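Local coordinates for protein farnesyl pyrophosphate synthase (Pseudomonas aeruginosa, PDB 3ZOU) that catalyses the condensation of geranyl diphosphate with isopentenyl diphosphate to farnesyl diphosphate, using magnesium ions bound by aspartates, at residues R46-L51 with A184-S189; A54-L59 with A194-R199; E74-Y79 with L120-L125. All blocks are in the same frame, centred on the assembly; numbering follows the deposited sequence.

Contact 1: R46-L51 with A184-S189; sequences RVRPLL and ALIEAS. With 6H6 (3-(2-oxo-1,3-benzoxazol-3(2H)-yl)propanoic acid), chain G.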
loop_
_atom_site.group_PDB
_atom_site.type_symbol
_atom_site.label_atom_id
_atom_site.label_comp_id
_atom_site.label_asym_id
_atom_site.label_seq_id
_atom_site.Cartn_x
_atom_site.Cartn_y
_atom_site.Cartn_z
ATOM N N ARG A 46 3.864 7.417 -18.966
ATOM C CA ARG A 46 3.245 6.120 -18.766
ATOM C C ARG A 46 4.084 4.929 -19.289
ATOM O O ARG A 46 3.587 3.978 -19.841
ATOM C CB ARG A 46 1.796 6.024 -19.322
ATOM C CG ARG A 46 0.856 7.136 -18.910
ATOM C CD ARG A 46 0.850 7.383 -17.391
ATOM N NE ARG A 46 -0.260 8.264 -17.219
ATOM C CZ ARG A 46 -0.394 9.110 -16.188
ATOM N NH1 ARG A 46 0.499 9.174 -15.208
ATOM N NH2 ARG A 46 -1.422 9.933 -16.170
ATOM N N VAL A 47 5.401 5.019 -19.106
ATOM C CA VAL A 47 6.295 3.935 -19.469
ATOM C C VAL A 47 5.947 2.600 -18.802
ATOM O O VAL A 47 6.033 1.527 -19.392
ATOM C CB VAL A 47 7.748 4.281 -19.149
ATOM C CG1 VAL A 47 8.668 3.108 -19.472
ATOM C CG2 VAL A 47 8.161 5.538 -19.866
ATOM N N ARG A 48 5.566 2.620 -17.516
ATOM C CA ARG A 48 5.245 1.409 -16.830
ATOM C C ARG A 48 3.946 0.746 -17.284
ATOM O O ARG A 48 3.982 -0.447 -17.628
ATOM C CB ARG A 48 5.308 1.690 -15.311
ATOM C CG ARG A 48 6.741 1.921 -14.827
ATOM C CD ARG A 48 6.773 2.639 -13.503
ATOM N NE ARG A 48 8.158 3.032 -13.198
ATOM C CZ ARG A 48 8.739 4.092 -13.733
ATOM N NH1 ARG A 48 8.088 4.908 -14.574
ATOM N NH2 ARG A 48 9.990 4.363 -13.457
ATOM N N PRO A 49 2.923 1.542 -17.622
ATOM C CA PRO A 49 1.786 0.995 -18.378
ATOM C C PRO A 49 2.178 0.408 -19.755
ATOM O O PRO A 49 1.716 -0.673 -20.069
ATOM C CB PRO A 49 0.875 2.158 -18.493
ATOM C CG PRO A 49 1.052 2.862 -17.132
ATOM C CD PRO A 49 2.526 2.774 -16.903
ATOM N N LEU A 50 3.008 1.149 -20.461
ATOM C CA LEU A 50 3.494 0.715 -21.826
ATOM C C LEU A 50 4.062 -0.691 -21.676
ATOM O O LEU A 50 3.813 -1.625 -22.428
ATOM C CB LEU A 50 4.526 1.694 -22.316
ATOM C CG LEU A 50 4.982 1.589 -23.814
ATOM C CD1 LEU A 50 5.714 2.842 -24.197
ATOM C CD2 LEU A 50 5.842 0.388 -23.977
ATOM N N LEU A 51 4.920 -0.863 -20.658
ATOM C CA LEU A 51 5.578 -2.111 -20.416
ATOM C C LEU A 51 4.574 -3.223 -20.143
ATOM O O LEU A 51 4.762 -4.363 -20.571
ATOM C CB LEU A 51 6.604 -1.984 -19.277
ATOM C CG LEU A 51 7.906 -1.256 -19.659
ATOM C CD1 LEU A 51 8.713 -0.830 -18.445
ATOM C CD2 LEU A 51 8.747 -2.097 -20.610
ATOM N N ALA A 184 12.942 -2.571 -9.721
ATOM C CA ALA A 184 11.959 -3.483 -9.218
ATOM C C ALA A 184 10.587 -3.239 -9.870
ATOM O O ALA A 184 9.892 -4.194 -10.200
ATOM C CB ALA A 184 11.841 -3.377 -7.690
ATOM N N LEU A 185 10.208 -2.005 -9.953
ATOM C CA LEU A 185 8.872 -1.653 -10.436
ATOM C C LEU A 185 8.830 -1.837 -11.962
ATOM O O LEU A 185 7.754 -2.188 -12.484
ATOM C CB LEU A 185 8.471 -0.279 -9.946
ATOM C CG LEU A 185 7.067 0.152 -10.328
ATOM C CD1 LEU A 185 6.004 -0.726 -9.758
ATOM C CD2 LEU A 185 6.832 1.606 -9.839
ATOM N N ILE A 186 9.937 -1.539 -12.652
ATOM C CA ILE A 186 10.003 -1.823 -14.106
ATOM C C ILE A 186 9.812 -3.305 -14.341
ATOM O O ILE A 186 8.995 -3.740 -15.213
ATOM C CB ILE A 186 11.294 -1.247 -14.695
ATOM C CG1 ILE A 186 11.161 0.265 -14.757
ATOM C CG2 ILE A 186 11.610 -1.873 -16.051
ATOM C CD1 ILE A 186 12.464 0.957 -14.924
ATOM N N GLU A 187 10.499 -4.123 -13.588
ATOM C CA GLU A 187 10.430 -5.563 -13.669
ATOM C C GLU A 187 9.004 -6.033 -13.375
ATOM O O GLU A 187 8.426 -6.880 -14.033
ATOM C CB GLU A 187 11.504 -6.299 -12.835
ATOM C CG GLU A 187 12.893 -6.013 -13.352
ATOM C CD GLU A 187 14.012 -5.954 -12.337
ATOM O OE1 GLU A 187 13.920 -6.748 -11.389
ATOM O OE2 GLU A 187 14.971 -5.126 -12.561
ATOM N N ALA A 188 8.382 -5.449 -12.367
ATOM C CA ALA A 188 7.009 -5.815 -12.014
ATOM C C ALA A 188 6.006 -5.437 -13.074
ATOM O O ALA A 188 5.019 -6.118 -13.250
ATOM C CB ALA A 188 6.623 -5.098 -10.665
ATOM N N SER A 189 6.272 -4.337 -13.764
ATOM C CA SER A 189 5.354 -3.886 -14.820
ATOM C C SER A 189 5.335 -4.945 -15.937
ATOM O O SER A 189 4.293 -5.343 -16.401
ATOM C CB SER A 189 5.819 -2.548 -15.393
ATOM O OG SER A 189 5.745 -1.543 -14.350
HETATM O O 6H6 G . 7.713 12.778 -26.703
HETATM N N1 6H6 G . 8.570 8.699 -26.610
HETATM O O1 6H6 G . 8.565 8.294 -28.874
HETATM C C2 6H6 G . 8.552 7.916 -27.684
HETATM O O2 6H6 G . 8.504 6.622 -27.281
HETATM C C3 6H6 G . 8.531 6.620 -25.937
HETATM C C4 6H6 G . 8.520 5.555 -25.060
HETATM C C5 6H6 G . 8.533 5.875 -23.706
HETATM C C6 6H6 G . 8.562 7.201 -23.283
HETATM C C7 6H6 G . 8.562 8.272 -24.151
HETATM C C8 6H6 G . 8.561 7.955 -25.502
HETATM C C9 6H6 G . 8.561 10.154 -26.649
HETATM C C10 6H6 G . 7.068 10.498 -26.853
HETATM C C11 6H6 G . 6.761 11.976 -26.611
HETATM O OXT 6H6 G . 5.563 12.270 -26.386
#
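R48 and S189, with CA atoms 5.7 Å apart, mark the place where helix 47-51 runs beside helix 184-189, the axes 8.9 Å apart and the N-to-C directions 36° from parallel. R48 carries much of the contact with the aliphatic part of its chain. Its CG stands anti to the carbonyl carbon (chi1 -70°), and the stem, extended from CG to NE, crosses the L185 side chain at about a right angle, CD meeting L185 CD2 at 3.8 Å. The guanidinium lies beyond, oblique to I186 CG1. At the root of the same chain, R48 CB rests against S189 OG at 3.4 Å. That hydroxyl bonds within its own helix, donating to L185 O at 2.8 Å and tilted 29° from the carbonyl plane, while S189 N reaches the same oxygen from the opposite face. One turn further on, L51 aims its CB at S189 CB and sends CD1 to I186 CG2, 3.9 Å away; Y211 and I215 of helix 202-227 also touch L51. V47 and L50 belong to the pocket of the bound benzoxazolyl propanoic acid, V47 CG2 lying 3.8 Å from C6 of the ligand and L50 CD1 near C4. R46, at the N-cap position, forms salt bridges with D15 and E74. No hydrogen bond joins the two helices, so they are held by carbon contacts. The serine hydroxyl is buried but spends its proton on its own backbone, which lets a polar residue face the arginine stem. That stem packs on L185 and carries the guanidinium on to H77, toward the active-site side; the R48 side chain lies about 6 Å from the bound geranyl diphosphate at the nearest.

Contact 2: A54-L59 with A194-R199; sequences AACEAL and ALASGR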
loop_
_atom_site.group_PDB
_atom_site.type_symbol
_atom_site.label_atom_id
_atom_site.label_comp_id
_atom_site.label_asym_id
_atom_site.label_seq_id
_atom_site.Cartn_x
_atom_site.Cartn_y
_atom_site.Cartn_z
ATOM N N ALA A 54 2.773 -4.049 -23.287
ATOM C CA ALA A 54 3.664 -4.627 -24.308
ATOM C C ALA A 54 4.026 -6.031 -23.881
ATOM O O ALA A 54 4.191 -6.921 -24.734
ATOM C CB ALA A 54 4.882 -3.766 -24.564
ATOM N N ALA A 55 4.276 -6.290 -22.579
ATOM C CA ALA A 55 4.569 -7.630 -22.152
ATOM C C ALA A 55 3.358 -8.574 -22.371
ATOM O O ALA A 55 3.553 -9.756 -22.709
ATOM C CB ALA A 55 5.005 -7.626 -20.659
ATOM N N CYS A 56 2.170 -8.084 -22.094
ATOM C CA CYS A 56 0.966 -8.851 -22.282
ATOM C C CYS A 56 0.893 -9.220 -23.797
ATOM O O CYS A 56 0.739 -10.424 -24.099
ATOM C CB CYS A 56 -0.210 -8.037 -21.860
ATOM S SG CYS A 56 -1.799 -8.865 -22.030
ATOM N N GLU A 57 1.089 -8.257 -24.687
ATOM C CA GLU A 57 1.060 -8.522 -26.174
ATOM C C GLU A 57 2.179 -9.442 -26.611
ATOM O O GLU A 57 1.991 -10.303 -27.518
ATOM C CB GLU A 57 1.078 -7.244 -26.984
ATOM C CG GLU A 57 -0.097 -6.347 -26.783
ATOM C CD GLU A 57 0.040 -5.082 -27.699
ATOM O OE1 GLU A 57 0.540 -5.172 -28.830
ATOM O OE2 GLU A 57 -0.263 -3.975 -27.274
ATOM N N ALA A 58 3.337 -9.335 -25.987
ATOM C CA ALA A 58 4.494 -10.146 -26.319
ATOM C C ALA A 58 4.175 -11.605 -26.182
ATOM O O ALA A 58 4.756 -12.454 -26.886
ATOM C CB ALA A 58 5.707 -9.795 -25.453
ATOM N N LEU A 59 3.281 -11.944 -25.231
ATOM C CA LEU A 59 2.900 -13.350 -24.974
ATOM C C LEU A 59 1.593 -13.691 -25.630
ATOM O O LEU A 59 1.016 -14.723 -25.296
ATOM C CB LEU A 59 2.801 -13.650 -23.458
ATOM C CG LEU A 59 4.138 -13.489 -22.709
ATOM C CD1 LEU A 59 3.967 -13.913 -21.266
ATOM C CD2 LEU A 59 5.341 -14.193 -23.287
ATOM N N ALA A 194 2.751 -9.701 -18.329
ATOM C CA ALA A 194 2.950 -11.078 -18.786
ATOM C C ALA A 194 1.932 -11.984 -18.116
ATOM O O ALA A 194 1.324 -12.856 -18.707
ATOM C CB ALA A 194 4.365 -11.531 -18.513
ATOM N N LEU A 195 1.691 -11.780 -16.807
ATOM C CA LEU A 195 0.721 -12.595 -16.127
ATOM C C LEU A 195 -0.690 -12.385 -16.686
ATOM O O LEU A 195 -1.464 -13.326 -16.736
ATOM C CB LEU A 195 0.799 -12.285 -14.589
ATOM C CG LEU A 195 2.018 -12.851 -13.856
ATOM C CD1 LEU A 195 2.167 -12.172 -12.520
ATOM C CD2 LEU A 195 1.949 -14.373 -13.702
ATOM N N ALA A 196 -1.014 -11.149 -17.020
ATOM C CA ALA A 196 -2.287 -10.747 -17.536
ATOM C C ALA A 196 -2.533 -11.386 -18.912
ATOM O O ALA A 196 -3.702 -11.455 -19.287
ATOM C CB ALA A 196 -2.399 -9.234 -17.694
ATOM N N SER A 197 -1.491 -11.792 -19.593
ATOM C CA SER A 197 -1.692 -12.457 -20.931
ATOM C C SER A 197 -2.487 -13.773 -20.806
ATOM O O SER A 197 -3.130 -14.181 -21.793
ATOM C CB SER A 197 -0.383 -12.795 -21.587
ATOM O OG SER A 197 0.317 -13.864 -20.988
ATOM N N GLY A 198 -2.378 -14.471 -19.672
ATOM C CA GLY A 198 -2.959 -15.806 -19.508
ATOM C C GLY A 198 -2.077 -16.892 -20.107
ATOM O O GLY A 198 -2.446 -18.059 -20.031
ATOM N N ARG A 199 -0.906 -16.518 -20.641
ATOM C CA ARG A 199 -0.002 -17.425 -21.360
ATOM C C ARG A 199 1.403 -17.348 -20.808
ATOM O O ARG A 199 2.378 -17.696 -21.493
ATOM C CB ARG A 199 -0.028 -17.115 -22.862
ATOM C CG ARG A 199 -1.441 -17.065 -23.428
ATOM C CD ARG A 199 -1.643 -16.481 -24.845
ATOM N NE ARG A 199 -3.086 -16.269 -25.094
ATOM C CZ ARG A 199 -3.619 -15.908 -26.265
ATOM N NH1 ARG A 199 -2.849 -15.735 -27.342
ATOM N NH2 ARG A 199 -4.936 -15.728 -26.367
#
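C56 and A194 bring the backbones closest, CA to CA 4.6 Å, a spacing made possible by the small residues around them. The apolar contacts are few: CD1 of L59, the first residue to leave helical geometry at the end of helix 47-58, meets A194 CB at 3.7 Å, and C56 SG faces A196 CB somewhat further off. The same SG, anti to its own backbone N (chi1 -180°), is placed alongside the backbone of S197, 3.8 Å from S197 CA. Here the C-terminal ends of two helices of the all-alpha prenyl synthase fold come together, and S197 shapes one of them. Its OG occupies the position between backbone N and carbonyl carbon (chi1 72°), from which it donates to A194 O at 2.7 Å, in the carbonyl plane. A194 O also accepts from S197 N. The same OG accepts from R199 N at 2.9 Å, an ST turn spanning G198, whose phi is positive. No hydrogen bond crosses between the segments; carbon instead packs against polar atoms. L59 CB lies 3.5 Å from S197 OG, A55 CB abuts the A194 backbone N, C56 O faces S197 CB, and L59 O lies 3.2 Å from R199 CD. S204 and L208 of helix 202-227 touch L59, and R65 NE donates to A196 O.

Contact 3: E74-Y79 with L120-L125; sequences ELIHAY and LAFEVL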
loop_
_atom_site.group_PDB
_atom_site.type_symbol
_atom_site.label_atom_id
_atom_site.label_comp_id
_atom_site.label_asym_id
_atom_site.label_seq_id
_atom_site.Cartn_x
_atom_site.Cartn_y
_atom_site.Cartn_z
ATOM N N GLU A 74 1.214 2.283 -12.454
ATOM C CA GLU A 74 1.264 3.710 -12.553
ATOM C C GLU A 74 0.917 4.371 -11.218
ATOM O O GLU A 74 1.486 5.363 -10.858
ATOM C CB GLU A 74 0.398 4.265 -13.704
ATOM C CG GLU A 74 0.716 5.719 -13.976
ATOM C CD GLU A 74 2.135 6.052 -14.503
ATOM O OE1 GLU A 74 2.825 5.114 -14.956
ATOM O OE2 GLU A 74 2.464 7.239 -14.467
ATOM N N LEU A 75 -0.025 3.753 -10.513
ATOM C CA LEU A 75 -0.412 4.277 -9.203
ATOM C C LEU A 75 0.757 4.199 -8.246
ATOM O O LEU A 75 0.964 5.138 -7.454
ATOM C CB LEU A 75 -1.611 3.536 -8.671
ATOM C CG LEU A 75 -2.924 3.933 -9.404
ATOM C CD1 LEU A 75 -3.970 2.892 -9.106
ATOM C CD2 LEU A 75 -3.418 5.326 -9.064
ATOM N N ILE A 76 1.463 3.058 -8.242
ATOM C CA ILE A 76 2.617 2.947 -7.360
ATOM C C ILE A 76 3.646 4.053 -7.755
ATOM O O ILE A 76 4.284 4.706 -6.905
ATOM C CB ILE A 76 3.244 1.544 -7.376
ATOM C CG1 ILE A 76 2.281 0.486 -6.787
ATOM C CG2 ILE A 76 4.610 1.514 -6.659
ATOM C CD1 ILE A 76 1.926 0.711 -5.336
ATOM N N HIS A 77 3.977 4.111 -9.024
ATOM C CA HIS A 77 4.901 5.081 -9.526
ATOM C C HIS A 77 4.531 6.537 -9.092
ATOM O O HIS A 77 5.334 7.242 -8.506
ATOM C CB HIS A 77 4.997 4.991 -11.055
ATOM C CG HIS A 77 5.969 5.941 -11.651
ATOM N ND1 HIS A 77 7.283 6.044 -11.276
ATOM C CD2 HIS A 77 5.773 6.903 -12.579
ATOM C CE1 HIS A 77 7.858 6.992 -11.983
ATOM N NE2 HIS A 77 6.951 7.532 -12.762
ATOM N N ALA A 78 3.282 6.890 -9.287
ATOM C CA ALA A 78 2.780 8.235 -8.952
ATOM C C ALA A 78 2.919 8.502 -7.468
ATOM O O ALA A 78 3.363 9.548 -7.077
ATOM C CB ALA A 78 1.336 8.361 -9.370
ATOM N N TYR A 79 2.544 7.510 -6.633
ATOM C CA TYR A 79 2.591 7.747 -5.159
ATOM C C TYR A 79 4.076 7.962 -4.794
ATOM O O TYR A 79 4.401 8.872 -3.985
ATOM C CB TYR A 79 1.946 6.658 -4.327
ATOM C CG TYR A 79 2.912 5.814 -3.484
ATOM C CD1 TYR A 79 3.480 6.344 -2.362
ATOM C CD2 TYR A 79 3.222 4.510 -3.784
ATOM C CE1 TYR A 79 4.377 5.610 -1.591
ATOM C CE2 TYR A 79 4.131 3.772 -3.040
ATOM C CZ TYR A 79 4.692 4.310 -1.940
ATOM O OH TYR A 79 5.601 3.593 -1.232
ATOM N N LEU A 120 -4.845 2.125 -3.355
ATOM C CA LEU A 120 -5.662 1.942 -4.564
ATOM C C LEU A 120 -5.026 0.983 -5.526
ATOM O O LEU A 120 -5.722 0.267 -6.249
ATOM C CB LEU A 120 -5.931 3.262 -5.183
ATOM C CG LEU A 120 -6.812 3.348 -6.424
ATOM C CD1 LEU A 120 -8.167 2.802 -6.074
ATOM C CD2 LEU A 120 -6.914 4.809 -6.832
ATOM N N ALA A 121 -3.711 1.046 -5.671
ATOM C CA ALA A 121 -2.996 0.160 -6.595
ATOM C C ALA A 121 -3.385 -1.288 -6.280
ATOM O O ALA A 121 -3.596 -2.131 -7.168
ATOM C CB ALA A 121 -1.515 0.375 -6.543
ATOM N N PHE A 122 -3.345 -1.641 -5.001
ATOM C CA PHE A 122 -3.614 -3.008 -4.520
ATOM C C PHE A 122 -5.107 -3.337 -4.632
ATOM O O PHE A 122 -5.470 -4.422 -5.073
ATOM C CB PHE A 122 -3.035 -3.219 -3.092
ATOM C CG PHE A 122 -1.536 -3.145 -3.088
ATOM C CD1 PHE A 122 -0.794 -4.128 -3.720
ATOM C CD2 PHE A 122 -0.866 -2.119 -2.507
ATOM C CE1 PHE A 122 0.608 -4.080 -3.673
ATOM C CE2 PHE A 122 0.527 -2.069 -2.467
ATOM C CZ PHE A 122 1.246 -3.022 -3.108
ATOM N N GLU A 123 -5.970 -2.337 -4.390
ATOM C CA GLU A 123 -7.387 -2.529 -4.618
ATOM C C GLU A 123 -7.680 -2.898 -6.059
ATOM O O GLU A 123 -8.477 -3.796 -6.298
ATOM C CB GLU A 123 -8.154 -1.224 -4.253
ATOM C CG GLU A 123 -9.669 -1.405 -4.384
ATOM C CD GLU A 123 -10.416 -0.152 -4.025
ATOM O OE1 GLU A 123 -9.938 0.751 -3.328
ATOM O OE2 GLU A 123 -11.549 -0.040 -4.551
ATOM N N VAL A 124 -7.082 -2.188 -7.002
ATOM C CA VAL A 124 -7.336 -2.403 -8.425
ATOM C C VAL A 124 -6.963 -3.824 -8.835
ATOM O O VAL A 124 -7.663 -4.470 -9.624
ATOM C CB VAL A 124 -6.610 -1.341 -9.231
ATOM C CG1 VAL A 124 -6.393 -1.704 -10.670
ATOM C CG2 VAL A 124 -7.384 -0.051 -9.116
ATOM N N LEU A 125 -5.863 -4.356 -8.332
ATOM C CA LEU A 125 -5.452 -5.717 -8.696
ATOM C C LEU A 125 -6.287 -6.769 -8.055
ATOM O O LEU A 125 -6.384 -7.880 -8.582
ATOM C CB LEU A 125 -3.960 -5.970 -8.360
ATOM C CG LEU A 125 -2.971 -5.189 -9.134
ATOM C CD1 LEU A 125 -1.551 -5.561 -8.663
ATOM C CD2 LEU A 125 -3.123 -5.508 -10.616
#
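L75 and A121 stand nearest across the antiparallel pair, 5.5 Å between CA atoms, where helix 74-79 passes helix 120-125 with axes 9.3 Å apart and directions 177° apart. L75 points toward the second helix, its CB meeting the A121 methyl, CB to CB 3.8 Å. With CG anti to the carbonyl carbon (chi1 -74°), its CD1 is laid against the A121 backbone and reaches L120 CG at 3.9 Å, the two leucine side chains meeting at a slant. L21 and F22 also pack on L75. I76 leaves its helix to one flank, yet its CG1 branch swings back so that CD1 touches A121 CB at 3.7 Å. A121 CB thus meets both neighbouring side chains of the first helix, L75 and I76, from directions roughly at right angles. The same CD1 lies 4.2 Å from F122 CE2, oblique to the ring. The F122 ring in turn stacks on F122 of the second subunit, which places this packing directly behind the dimer interface. Further along, Y79 turns to H83, their rings edge-to-face, and to D115 of the second subunit. Wholly apolar across the segments, the contact joins two antiparallel helices of the terpene synthase helical bundle; helix 67-85 carries, near its C-terminal end, D84 of the aspartate-rich motif, which binds magnesium and lines the geranyl diphosphate pocket.

In the fold
From the N terminus, helix 47-58 supplies the first segments of both contact 1 and contact 2, and helix 171-196, with the turn that follows it, supplies the second segments. Each contact closes a loop of more than 130 residues; because the segments alternate along the chain, the two loops cross, pairing the same helices at two places with centres about 13 Å apart. Helix 67-85 and helix 107-126 come in between, so the much shorter loop of contact 3 falls within both. Contacts 1 and 3 touch, L185 packing against I76, whereas contact 2 stays clear of contact 3. Contact 3 alone of the three touches the second subunit, through F122, Y79 and E123.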